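Predicted ATPase involved in replication control, Cdc46/Mcm family (Methanopyrus kandleri AV19, PDB 3F8T) probably binds ATP and single-stranded DNA as a homolog of the MCM replicative helicase, a family associated with DNA unwinding during replication. Local coordinates at residues Glu21-Ser24 against Pro29-Val32; Arg197-Ala200 against Thr206-Ala209; Glu253-Val258 against Leu343-Pro348; Trp289-Gly294 against Asp332-Asn337; Lys421-Trp426 against Glu453-Leu458. The protein carries 2 engineered substitutions. All coordinates share one frame; numbering follows the deposited sequence.

How the interactions relate
The five contacts follow the modular build of an MCM chain. Interaction 1, between consecutive N-terminal helices, lies farthest out, its centre about 45 Å from that of the chain and about 69 Å from the centre of interaction 5. Interactions 2, 3 and 4 belong to the P-loop region: a helix pair, a helix packed on the five-stranded parallel sheet, and two strands of different hairpins. Interaction 4 is nested within the loop closed by interaction 3, both its segments falling between residues 258 and 343; strand 334-337 leads directly into strand 341-346. Interaction 5 joins two lid helices, its centre about 26 Å from that of interaction 3. No two contacts touch, so separate clusters hold the N-terminal, P-loop and lid parts of one elongated molecule.

Interaction 1 of 5, residues Glu21-Ser24 against Pro29-Val32; sequences EVAS and PTRV
Ala-23 and Thr-30 bring the two backbones close together, their CA atoms lying 5.2 Å apart. Residues 21-24 are fully helical. The chain then turns back, and Pro-29, with an extended backbone (psi 135°), leads into the helix that carries Arg-31 and Val-32. A weak bond from Val-32 N to Pro-29 O, 3.1 Å long, accompanies this change of direction. Proximity of this kind calls for a small side chain, and Ala-23 supplies it: its CB points at the second segment and meets Thr-30 CA at 3.7 Å. The arrangement is a pair of consecutive helices joined by a short connection, helix 19-25 packing against helix 30-37, within the helical N-terminal part of the MCM family. Thr-30 adds its hydroxyl to the contact. With OG1 opposite the carbonyl carbon and beside the backbone N (chi1 -60°), that oxygen comes to 4.0 Å from Ala-23 CB, a van der Waals approach to a methyl group. The carbonyl oxygen of Pro-29 lies a little farther from the same methyl, Ala-23 CB to Pro-29 O being 4.1 Å. Ala-23 also touches Leu-33 of helix 30-37, while Pro-29 and Val-32 rest on Trp-69 of helix 64-72.

Interaction 2 of 5, residues Arg197-Ala200 against Thr206-Ala209; sequences RELA and TTFA
The phenyl ring of Phe-208 is met obliquely by one methyl of Leu-199, CD2 lying 4.5 Å from CE1 of the ring. A second aromatic residue, Phe-230, meets Phe-208 edge-to-face, and Leu-399, Tyr-402 and Ala-226 also touch the phenylalanine side chain, which is buried. Leu-199 works as a fork. Because its CG stands opposite the backbone N (chi1 -174°), the branched end is carried across to the other helix, where CD2 goes to the aromatic ring and CD1 to Thr-207, at 4.4 Å from its OG1. The hydroxyl of Thr-207 is hydrogen-bonded to the carbonyl oxygen of Asp-203, just ahead of helix 204-212, and it therefore meets the leucine methyl with its polar need answered. The contact illustrates how one branched side chain can span two helices whose nearest CA atoms across the segments, of Leu-199 and Thr-207, are 8.8 Å apart; 95 Å² is buried in all. Helices 190-201 and 204-212 follow one another in the P-loop region, and helix 396-409 lies against both, Tyr-402 touching Leu-199 as well as Phe-208, while helix 219-229 packs against the second of the pair.

Interaction 3 of 5, residues Glu253-Val258 against Leu343-Pro348; sequences EILHHV and LAAINP
Leu-255 is the knob of this contact, and the hollow that receives it lies on strand 343-346 between Leu-343 and Ala-345, two residues whose side chains rise from the same side of the strand. Both methyls are used. CD1 of Leu-255 lies 3.9 Å from CG of Leu-343, and CD2 comes equally near, 3.9 Å, to CB of Ala-345. The floor between them is backbone, for CD2 of Leu-255 also rests 3.9 Å from the carbonyl oxygen of Leu-343. The small alanine matters to this shape, since its single methyl makes a low wall over which the leucine end can settle.

The fit is reciprocal. Leu-343, with CG turned opposite the backbone N (chi1 174°), sends its own branched end up into the groove between Leu-255 and Val-258, residues one turn apart on the helix; its CD2 lies 4.0 Å from CD1 of Leu-255 and 4.4 Å from CB of Val-258. The two leucines cross obliquely. Shortening Leu-255 to an alanine would probably open a gap above Ala-345 and deprive Leu-343 of its main support from the helix.

Helix segment 253-258 runs nearly antiparallel to strand segment 343-346, at 164°, their axes 9.4 Å apart at closest approach. Helix 248-261, which follows strand 242-245 as the P-loop helix does in AAA+ cores, thus covers one face of a parallel sheet with the 2-3-4-1-5 order of that class. Leu-255 also touches Ala-305 and Leu-244 on the strands flanking 341-346, while helix 219-229 adds Leu-225 against Leu-343.

Interaction 4 of 5, residues Trp289-Gly294 against Asp332-Asn337; sequences WALRAG and DGIALN
Leu-291 has the most surface buried here, and a single one of its methyls, CD2, makes both of the close contacts. Its partners are Leu-336 and Ile-334, residues two apart on the opposing strand, which present their side chains to it together. Leu-336 meets it tip to tip: the two CD2 atoms, of Leu-291 and Leu-336, are 4.0 Å apart. Ile-334 behaves differently. It slides past Leu-291 in the opposite direction, and its CG2 branch does the touching, 4.2 Å from Leu-291 CD2; CG2 is the branch set opposite the backbone N, while CG1 stands beside that N (chi1 -64°). Leu-291 reaches both because its CG, too, is opposite the backbone N (chi1 -178°), pushing the methyls outward from the strand.

The nearest CA atoms, those of Leu-291 and Ile-334, are 9.7 Å apart, so the strands meet through side chains and not as neighbours in a sheet. Each has its own hairpin partner, strand 281-285 for 289-293 and strand 328-331 for 334-337. Strand 289-293 also pairs with strand 118-130, joining the P-loop region to the OB-fold part. Leu-283 and Ala-281 touch Ile-334 and Leu-336 from the first hairpin.

By their places in the chain, before strand 303-307 and before strand 341-346, these hairpins probably correspond to the helix-2 insert and the pre-sensor-1 hairpin typical of MCM AAA+ domains, which in relatives line the central channel.

Interaction 5 of 5, residues Lys421-Trp426 against Glu453-Leu458; sequences KRLEHW and ESVERL
Apolar contacts centre on Val-455, whose two methyls go to different partners. CG1 meets CD1 of Leu-423 at 3.5 Å, tighter than usual for two carbons, as the side chains slide past each other in opposite directions. CG2 serves the aromatic contact, a CH-pi interaction: it lies over one face of the Trp-426 six-membered ring, 3.8 Å from its centroid and 21° off the normal, displaced toward the rim near CH2 and CZ3. The indole reaches over because its CG is opposite the backbone N (chi1 174°), and its NE1 is hydrogen-bonded to Asp-484, which would help to fix the turn of the ring.

These residues join helices 417-439 and 449-465 of the AAA+ lid, roughly antiparallel, at 147°, with segment axes 10.8 Å apart; helix 473-489 touches Trp-426 through Ala-480 and Val-455 through Val-483.

A mixed contact adds Glu-456, crossing Leu-423 at about a right angle, its OE1 3.4 Å from Leu-423 CD2. Reducing Leu-423 to an alanine would probably leave a gap beside Val-455 CG1 and let the Glu-456 carboxylate move more freely.

Interaction 1 of 5, residues Glu21-Ser24 against Pro29-Val32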
# COMPACT_ATOMS: atom_id res chain seq x y z
N GLU A 21 5.17 -32.33 36.69
CA GLU A 21 5.87 -31.37 37.53
C GLU A 21 5.98 -29.99 36.87
O GLU A 21 5.75 -28.97 37.52
CB GLU A 21 7.24 -31.91 37.94
CG GLU A 21 7.15 -32.99 39.01
CD GLU A 21 8.29 -34.00 38.98
OE1 GLU A 21 9.37 -33.70 38.41
OE2 GLU A 21 8.11 -35.10 39.55
N VAL A 22 6.31 -29.97 35.58
CA VAL A 22 6.41 -28.70 34.85
C VAL A 22 5.05 -28.02 34.82
O VAL A 22 4.95 -26.83 35.14
CB VAL A 22 6.97 -28.87 33.40
CG1 VAL A 22 7.11 -27.52 32.72
CG2 VAL A 22 8.33 -29.55 33.42
N ALA A 23 4.00 -28.77 34.47
CA ALA A 23 2.64 -28.24 34.41
C ALA A 23 2.24 -27.59 35.74
O ALA A 23 1.77 -26.44 35.76
CB ALA A 23 1.65 -29.33 34.03
N SER A 24 2.46 -28.33 36.83
CA SER A 24 2.12 -27.86 38.18
C SER A 24 2.85 -26.55 38.50
O SER A 24 2.23 -25.60 39.01
CB SER A 24 2.48 -28.94 39.21
OG SER A 24 2.15 -28.52 40.53
N PRO A 29 -3.04 -27.35 33.86
CA PRO A 29 -3.51 -28.74 33.99
C PRO A 29 -2.51 -29.63 33.28
O PRO A 29 -2.06 -29.29 32.18
CB PRO A 29 -4.83 -28.74 33.23
CG PRO A 29 -5.28 -27.32 33.23
CD PRO A 29 -4.04 -26.49 33.19
N THR A 30 -2.13 -30.73 33.92
CA THR A 30 -1.17 -31.66 33.32
C THR A 30 -1.54 -32.08 31.88
O THR A 30 -0.67 -32.17 31.01
CB THR A 30 -0.92 -32.90 34.22
OG1 THR A 30 -0.41 -32.46 35.49
CG2 THR A 30 0.09 -33.83 33.60
N ARG A 31 -2.82 -32.34 31.63
CA ARG A 31 -3.26 -32.78 30.30
C ARG A 31 -2.91 -31.77 29.18
O ARG A 31 -2.59 -32.17 28.05
CB ARG A 31 -4.74 -33.17 30.28
CG ARG A 31 -5.72 -32.07 30.66
CD ARG A 31 -7.19 -32.46 30.34
NE ARG A 31 -7.46 -32.49 28.89
CZ ARG A 31 -7.62 -31.41 28.14
NH1 ARG A 31 -7.54 -30.19 28.67
NH2 ARG A 31 -7.85 -31.54 26.84
N VAL A 32 -2.98 -30.47 29.48
CA VAL A 32 -2.57 -29.44 28.53
C VAL A 32 -1.18 -29.73 28.01
O VAL A 32 -0.97 -29.78 26.79
CB VAL A 32 -2.67 -28.00 29.12
CG1 VAL A 32 -2.04 -26.95 28.17
CG2 VAL A 32 -4.10 -27.65 29.42

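Interaction 2 of 5, residues Arg197-Ala200 against Thr206-Ala209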
# COMPACT_ATOMS: atom_id res chain seq x y z
N ARG A 197 -15.57 -11.18 -13.46
CA ARG A 197 -15.46 -11.48 -14.88
C ARG A 197 -16.47 -10.71 -15.71
O ARG A 197 -16.15 -10.21 -16.78
CB ARG A 197 -15.55 -12.99 -15.17
CG ARG A 197 -15.34 -13.34 -16.65
CD ARG A 197 -14.00 -12.80 -17.21
NE ARG A 197 -12.83 -13.18 -16.41
CZ ARG A 197 -11.62 -12.65 -16.56
NH1 ARG A 197 -11.42 -11.71 -17.48
NH2 ARG A 197 -10.60 -13.04 -15.79
N GLU A 198 -17.70 -10.58 -15.19
CA GLU A 198 -18.72 -9.78 -15.85
C GLU A 198 -18.33 -8.31 -15.96
O GLU A 198 -18.51 -7.70 -17.01
CB GLU A 198 -20.07 -9.93 -15.15
CG GLU A 198 -20.74 -11.28 -15.44
CD GLU A 198 -21.94 -11.54 -14.56
OE1 GLU A 198 -22.69 -10.57 -14.29
OE2 GLU A 198 -22.12 -12.69 -14.13
N LEU A 199 -17.78 -7.76 -14.88
CA LEU A 199 -17.32 -6.36 -14.90
C LEU A 199 -16.23 -6.18 -15.96
O LEU A 199 -16.32 -5.29 -16.80
CB LEU A 199 -16.85 -5.92 -13.50
CG LEU A 199 -16.46 -4.45 -13.26
CD1 LEU A 199 -17.49 -3.49 -13.84
CD2 LEU A 199 -16.25 -4.18 -11.77
N ALA A 200 -15.22 -7.05 -15.94
CA ALA A 200 -14.14 -7.04 -16.94
C ALA A 200 -14.61 -7.06 -18.40
O ALA A 200 -14.05 -6.35 -19.25
CB ALA A 200 -13.19 -8.19 -16.70
N THR A 206 -15.58 3.15 -17.87
CA THR A 206 -16.72 4.06 -17.69
C THR A 206 -17.37 3.93 -16.31
O THR A 206 -17.71 4.93 -15.66
CB THR A 206 -17.75 3.89 -18.83
OG1 THR A 206 -17.10 4.18 -20.08
CG2 THR A 206 -18.89 4.87 -18.65
N THR A 207 -17.53 2.70 -15.86
CA THR A 207 -18.07 2.44 -14.53
C THR A 207 -17.26 3.12 -13.42
O THR A 207 -17.84 3.81 -12.56
CB THR A 207 -18.16 0.93 -14.28
OG1 THR A 207 -18.98 0.34 -15.29
CG2 THR A 207 -18.76 0.64 -12.93
N PHE A 208 -15.94 2.92 -13.42
CA PHE A 208 -15.10 3.53 -12.40
C PHE A 208 -15.07 5.05 -12.53
O PHE A 208 -15.11 5.74 -11.52
CB PHE A 208 -13.67 2.96 -12.46
CG PHE A 208 -13.47 1.70 -11.68
CD1 PHE A 208 -13.65 0.46 -12.29
CD2 PHE A 208 -13.09 1.74 -10.33
CE1 PHE A 208 -13.44 -0.73 -11.57
CE2 PHE A 208 -12.88 0.57 -9.60
CZ PHE A 208 -13.07 -0.67 -10.22
N ALA A 209 -15.05 5.55 -13.77
CA ALA A 209 -15.00 6.99 -14.04
C ALA A 209 -16.23 7.70 -13.48
O ALA A 209 -16.12 8.76 -12.88
CB ALA A 209 -14.89 7.24 -15.56

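Interaction 3 of 5, residues Glu253-Val258 against Leu343-Pro348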
# COMPACT_ATOMS: atom_id res chain seq x y z
N GLU A 253 -13.40 17.34 -2.52
CA GLU A 253 -14.41 16.28 -2.48
C GLU A 253 -13.93 15.08 -3.31
O GLU A 253 -14.09 13.95 -2.88
CB GLU A 253 -15.75 16.79 -3.02
CG GLU A 253 -16.90 15.79 -2.88
CD GLU A 253 -16.90 14.71 -3.94
OE1 GLU A 253 -16.34 14.93 -5.04
OE2 GLU A 253 -17.47 13.62 -3.68
N ILE A 254 -13.36 15.34 -4.48
CA ILE A 254 -12.85 14.26 -5.34
C ILE A 254 -11.72 13.46 -4.63
O ILE A 254 -11.81 12.23 -4.49
CB ILE A 254 -12.44 14.78 -6.73
CG1 ILE A 254 -13.70 15.23 -7.49
CG2 ILE A 254 -11.73 13.68 -7.55
CD1 ILE A 254 -13.43 16.11 -8.70
N LEU A 255 -10.70 14.16 -4.13
CA LEU A 255 -9.59 13.50 -3.43
C LEU A 255 -10.08 12.66 -2.26
O LEU A 255 -9.67 11.50 -2.10
CB LEU A 255 -8.56 14.55 -2.95
CG LEU A 255 -7.42 14.94 -3.90
CD1 LEU A 255 -7.93 15.45 -5.24
CD2 LEU A 255 -6.50 16.00 -3.24
N HIS A 256 -10.96 13.23 -1.43
CA HIS A 256 -11.51 12.51 -0.28
C HIS A 256 -12.34 11.31 -0.73
O HIS A 256 -12.26 10.24 -0.12
CB HIS A 256 -12.38 13.43 0.57
CG HIS A 256 -11.61 14.33 1.49
ND1 HIS A 256 -10.78 13.85 2.47
CD2 HIS A 256 -11.57 15.68 1.59
CE1 HIS A 256 -10.24 14.86 3.13
NE2 HIS A 256 -10.71 15.98 2.62
N HIS A 257 -13.14 11.50 -1.78
CA HIS A 257 -13.96 10.43 -2.35
C HIS A 257 -13.11 9.23 -2.79
O HIS A 257 -13.36 8.07 -2.37
CB HIS A 257 -14.80 10.97 -3.51
CG HIS A 257 -15.65 9.92 -4.15
ND1 HIS A 257 -16.37 8.99 -3.42
CD2 HIS A 257 -15.90 9.65 -5.46
CE1 HIS A 257 -17.02 8.19 -4.25
NE2 HIS A 257 -16.75 8.57 -5.49
N VAL A 258 -12.08 9.50 -3.59
CA VAL A 258 -11.19 8.45 -4.08
C VAL A 258 -10.55 7.69 -2.91
O VAL A 258 -10.59 6.46 -2.85
CB VAL A 258 -10.09 9.01 -5.04
CG1 VAL A 258 -9.01 7.95 -5.26
CG2 VAL A 258 -10.70 9.46 -6.38
N LEU A 343 -2.00 11.91 -6.34
CA LEU A 343 -3.21 12.61 -6.78
C LEU A 343 -3.22 13.96 -6.09
O LEU A 343 -3.61 14.08 -4.94
CB LEU A 343 -4.47 11.82 -6.45
CG LEU A 343 -5.79 12.59 -6.77
CD1 LEU A 343 -5.87 13.01 -8.23
CD2 LEU A 343 -6.94 11.72 -6.40
N ALA A 344 -2.79 14.98 -6.82
CA ALA A 344 -2.66 16.32 -6.26
C ALA A 344 -3.80 17.20 -6.76
O ALA A 344 -4.44 16.88 -7.76
CB ALA A 344 -1.35 16.90 -6.66
N ALA A 345 -4.07 18.27 -6.01
CA ALA A 345 -5.04 19.28 -6.42
C ALA A 345 -4.46 20.68 -6.24
O ALA A 345 -3.79 20.97 -5.23
CB ALA A 345 -6.32 19.12 -5.64
N ILE A 346 -4.73 21.55 -7.21
CA ILE A 346 -4.26 22.93 -7.14
C ILE A 346 -5.38 23.88 -7.54
O ILE A 346 -6.17 23.58 -8.45
CB ILE A 346 -3.02 23.17 -8.04
CG1 ILE A 346 -2.37 24.51 -7.74
CG2 ILE A 346 -3.38 23.07 -9.55
CD1 ILE A 346 -0.90 24.60 -8.18
N ASN A 347 -5.45 25.01 -6.85
CA ASN A 347 -6.44 26.04 -7.15
C ASN A 347 -5.78 27.13 -7.96
O ASN A 347 -5.04 27.94 -7.40
CB ASN A 347 -7.03 26.63 -5.87
CG ASN A 347 -7.91 27.86 -6.14
OD1 ASN A 347 -8.24 28.16 -7.29
ND2 ASN A 347 -8.29 28.57 -5.08
N PRO A 348 -6.05 27.17 -9.28
CA PRO A 348 -5.52 28.22 -10.15
C PRO A 348 -6.30 29.52 -9.92
O PRO A 348 -6.49 29.93 -8.77
CB PRO A 348 -5.78 27.67 -11.55
CG PRO A 348 -6.97 26.78 -11.40
CD PRO A 348 -6.95 26.24 -10.00

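Interaction 4 of 5, residues Trp289-Gly294 against Asp332-Asn337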
# COMPACT_ATOMS: atom_id res chain seq x y z
N TRP A 289 17.08 6.22 19.09
CA TRP A 289 16.56 6.78 17.84
C TRP A 289 15.12 6.29 17.61
O TRP A 289 14.77 5.18 17.97
CB TRP A 289 17.45 6.40 16.65
CG TRP A 289 17.68 4.93 16.53
CD1 TRP A 289 18.74 4.22 17.03
CD2 TRP A 289 16.82 3.97 15.90
NE1 TRP A 289 18.60 2.88 16.73
CE2 TRP A 289 17.43 2.70 16.04
CE3 TRP A 289 15.60 4.06 15.21
CZ2 TRP A 289 16.85 1.53 15.53
CZ3 TRP A 289 15.03 2.89 14.70
CH2 TRP A 289 15.65 1.64 14.86
N ALA A 290 14.30 7.15 17.01
CA ALA A 290 12.96 6.74 16.57
C ALA A 290 12.75 7.23 15.15
O ALA A 290 13.11 8.36 14.82
CB ALA A 290 11.91 7.32 17.48
N LEU A 291 12.18 6.37 14.30
CA LEU A 291 11.91 6.72 12.92
C LEU A 291 10.41 6.58 12.65
O LEU A 291 9.86 5.47 12.78
CB LEU A 291 12.71 5.82 11.98
CG LEU A 291 12.59 6.07 10.48
CD1 LEU A 291 13.14 7.44 10.11
CD2 LEU A 291 13.29 4.97 9.69
N ARG A 292 9.75 7.69 12.32
CA ARG A 292 8.30 7.74 12.14
C ARG A 292 7.93 8.08 10.69
O ARG A 292 8.44 9.05 10.11
CB ARG A 292 7.66 8.77 13.10
CG ARG A 292 6.20 9.07 12.76
CD ARG A 292 5.37 9.64 13.89
NE ARG A 292 3.96 9.41 13.58
CZ ARG A 292 3.25 8.35 13.98
NH1 ARG A 292 3.80 7.40 14.75
NH2 ARG A 292 1.97 8.24 13.62
N ALA A 293 7.06 7.25 10.10
CA ALA A 293 6.65 7.41 8.72
C ALA A 293 5.78 8.65 8.58
O ALA A 293 4.85 8.84 9.36
CB ALA A 293 5.87 6.20 8.27
N GLY A 294 6.08 9.44 7.55
CA GLY A 294 5.20 10.51 7.09
C GLY A 294 4.27 9.99 6.00
O GLY A 294 4.28 8.81 5.66
N ASP A 332 17.88 11.66 6.16
CA ASP A 332 19.19 11.38 6.77
C ASP A 332 19.85 10.10 6.25
O ASP A 332 20.37 9.25 7.02
CB ASP A 332 19.04 11.37 8.29
CG ASP A 332 18.60 12.72 8.85
OD1 ASP A 332 18.98 13.76 8.26
OD2 ASP A 332 17.89 12.76 9.87
N GLY A 333 19.84 9.95 4.93
CA GLY A 333 20.45 8.81 4.29
C GLY A 333 19.67 7.51 4.40
O GLY A 333 20.13 6.48 3.92
N ILE A 334 18.51 7.55 5.06
CA ILE A 334 17.64 6.37 5.15
C ILE A 334 16.59 6.46 4.05
O ILE A 334 15.76 7.37 4.07
CB ILE A 334 16.93 6.26 6.51
CG1 ILE A 334 17.93 6.06 7.65
CG2 ILE A 334 15.94 5.07 6.48
CD1 ILE A 334 17.47 6.64 8.98
N ALA A 335 16.64 5.53 3.10
CA ALA A 335 15.64 5.46 2.03
C ALA A 335 14.48 4.58 2.49
O ALA A 335 14.71 3.44 2.93
CB ALA A 335 16.28 4.89 0.76
N LEU A 336 13.25 5.10 2.42
CA LEU A 336 12.03 4.33 2.76
C LEU A 336 11.13 4.17 1.53
O LEU A 336 11.10 5.05 0.68
CB LEU A 336 11.24 5.02 3.87
CG LEU A 336 12.02 5.34 5.16
CD1 LEU A 336 11.21 6.23 6.07
CD2 LEU A 336 12.38 4.04 5.86
N ASN A 337 10.42 3.05 1.43
CA ASN A 337 9.53 2.83 0.29
C ASN A 337 8.37 3.82 0.38
O ASN A 337 7.76 3.98 1.45
CB ASN A 337 8.93 1.43 0.25
CG ASN A 337 9.91 0.37 -0.25
OD1 ASN A 337 9.95 -0.73 0.30
ND2 ASN A 337 10.65 0.68 -1.31

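Interaction 5 of 5, residues Lys421-Trp426 against Glu453-Leu458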
# COMPACT_ATOMS: atom_id res chain seq x y z
N LYS A 421 3.50 -1.18 -31.70
CA LYS A 421 3.44 -0.44 -32.97
C LYS A 421 2.44 0.71 -32.90
O LYS A 421 2.73 1.82 -33.38
CB LYS A 421 3.14 -1.38 -34.15
CG LYS A 421 4.35 -2.23 -34.50
CD LYS A 421 4.02 -3.27 -35.57
CE LYS A 421 5.31 -3.89 -36.11
NZ LYS A 421 5.13 -5.33 -36.49
N ARG A 422 1.29 0.46 -32.29
CA ARG A 422 0.25 1.47 -32.11
C ARG A 422 0.79 2.65 -31.28
O ARG A 422 0.51 3.82 -31.58
CB ARG A 422 -0.99 0.85 -31.44
CG ARG A 422 -2.14 1.82 -31.22
CD ARG A 422 -2.97 2.05 -32.49
NE ARG A 422 -4.16 1.22 -32.46
CZ ARG A 422 -5.32 1.52 -33.03
NH1 ARG A 422 -5.47 2.65 -33.71
NH2 ARG A 422 -6.34 0.68 -32.92
N LEU A 423 1.58 2.32 -30.26
CA LEU A 423 2.14 3.32 -29.36
C LEU A 423 3.20 4.16 -30.07
O LEU A 423 3.20 5.39 -29.99
CB LEU A 423 2.74 2.64 -28.13
CG LEU A 423 3.52 3.50 -27.14
CD1 LEU A 423 2.65 4.57 -26.52
CD2 LEU A 423 4.13 2.62 -26.06
N GLU A 424 4.11 3.48 -30.77
CA GLU A 424 5.17 4.18 -31.51
C GLU A 424 4.61 5.09 -32.61
O GLU A 424 5.11 6.21 -32.81
CB GLU A 424 6.24 3.18 -31.99
CG GLU A 424 6.99 2.58 -30.77
CD GLU A 424 8.14 1.64 -31.08
OE1 GLU A 424 8.02 0.77 -31.98
OE2 GLU A 424 9.17 1.73 -30.35
N HIS A 425 3.53 4.64 -33.26
CA HIS A 425 2.83 5.40 -34.30
C HIS A 425 2.20 6.68 -33.76
O HIS A 425 2.36 7.75 -34.34
CB HIS A 425 1.76 4.53 -34.97
CG HIS A 425 0.97 5.25 -36.02
ND1 HIS A 425 1.52 5.63 -37.23
CD2 HIS A 425 -0.33 5.64 -36.06
CE1 HIS A 425 0.59 6.23 -37.96
NE2 HIS A 425 -0.53 6.25 -37.27
N TRP A 426 1.44 6.55 -32.67
CA TRP A 426 0.90 7.73 -31.98
C TRP A 426 2.02 8.73 -31.68
O TRP A 426 1.91 9.91 -32.00
CB TRP A 426 0.21 7.32 -30.67
CG TRP A 426 -0.23 8.51 -29.86
CD1 TRP A 426 -1.39 9.20 -29.99
CD2 TRP A 426 0.51 9.16 -28.82
NE1 TRP A 426 -1.44 10.22 -29.09
CE2 TRP A 426 -0.29 10.23 -28.36
CE3 TRP A 426 1.76 8.94 -28.23
CZ2 TRP A 426 0.12 11.08 -27.33
CZ3 TRP A 426 2.17 9.80 -27.19
CH2 TRP A 426 1.35 10.85 -26.77
N GLU A 453 5.95 7.74 -22.15
CA GLU A 453 5.88 7.02 -20.87
C GLU A 453 4.47 7.04 -20.26
O GLU A 453 3.97 6.01 -19.80
CB GLU A 453 6.96 7.55 -19.91
CG GLU A 453 8.38 7.17 -20.38
CD GLU A 453 9.49 8.11 -19.93
OE1 GLU A 453 9.27 8.93 -19.01
OE2 GLU A 453 10.61 8.03 -20.51
N SER A 454 3.81 8.20 -20.29
CA SER A 454 2.46 8.32 -19.71
C SER A 454 1.43 7.48 -20.47
O SER A 454 0.60 6.78 -19.85
CB SER A 454 2.01 9.77 -19.66
OG SER A 454 2.89 10.52 -18.84
N VAL A 455 1.49 7.53 -21.80
CA VAL A 455 0.58 6.70 -22.59
C VAL A 455 0.77 5.22 -22.25
O VAL A 455 -0.21 4.50 -22.03
CB VAL A 455 0.73 6.95 -24.11
CG1 VAL A 455 -0.09 5.94 -24.91
CG2 VAL A 455 0.28 8.36 -24.43
N GLU A 456 2.02 4.78 -22.16
CA GLU A 456 2.30 3.38 -21.84
C GLU A 456 1.76 2.99 -20.46
O GLU A 456 1.15 1.93 -20.32
CB GLU A 456 3.81 3.04 -21.97
CG GLU A 456 4.15 1.64 -21.47
CD GLU A 456 5.21 0.90 -22.30
OE1 GLU A 456 5.70 1.43 -23.32
OE2 GLU A 456 5.55 -0.22 -21.90
N ARG A 457 1.99 3.84 -19.46
CA ARG A 457 1.45 3.61 -18.11
C ARG A 457 -0.06 3.54 -18.08
O ARG A 457 -0.62 2.66 -17.42
CB ARG A 457 1.90 4.72 -17.16
CG ARG A 457 3.35 4.64 -16.77
CD ARG A 457 3.72 5.81 -15.84
NE ARG A 457 5.17 5.99 -15.83
CZ ARG A 457 5.81 7.09 -16.21
NH1 ARG A 457 5.16 8.18 -16.61
NH2 ARG A 457 7.13 7.12 -16.17
N LEU A 458 -0.71 4.47 -18.78
CA LEU A 458 -2.17 4.48 -18.83
C LEU A 458 -2.72 3.25 -19.54
O LEU A 458 -3.78 2.73 -19.16
CB LEU A 458 -2.69 5.74 -19.52
CG LEU A 458 -2.58 7.05 -18.73
CD1 LEU A 458 -2.53 8.24 -19.70
CD2 LEU A 458 -3.79 7.16 -17.80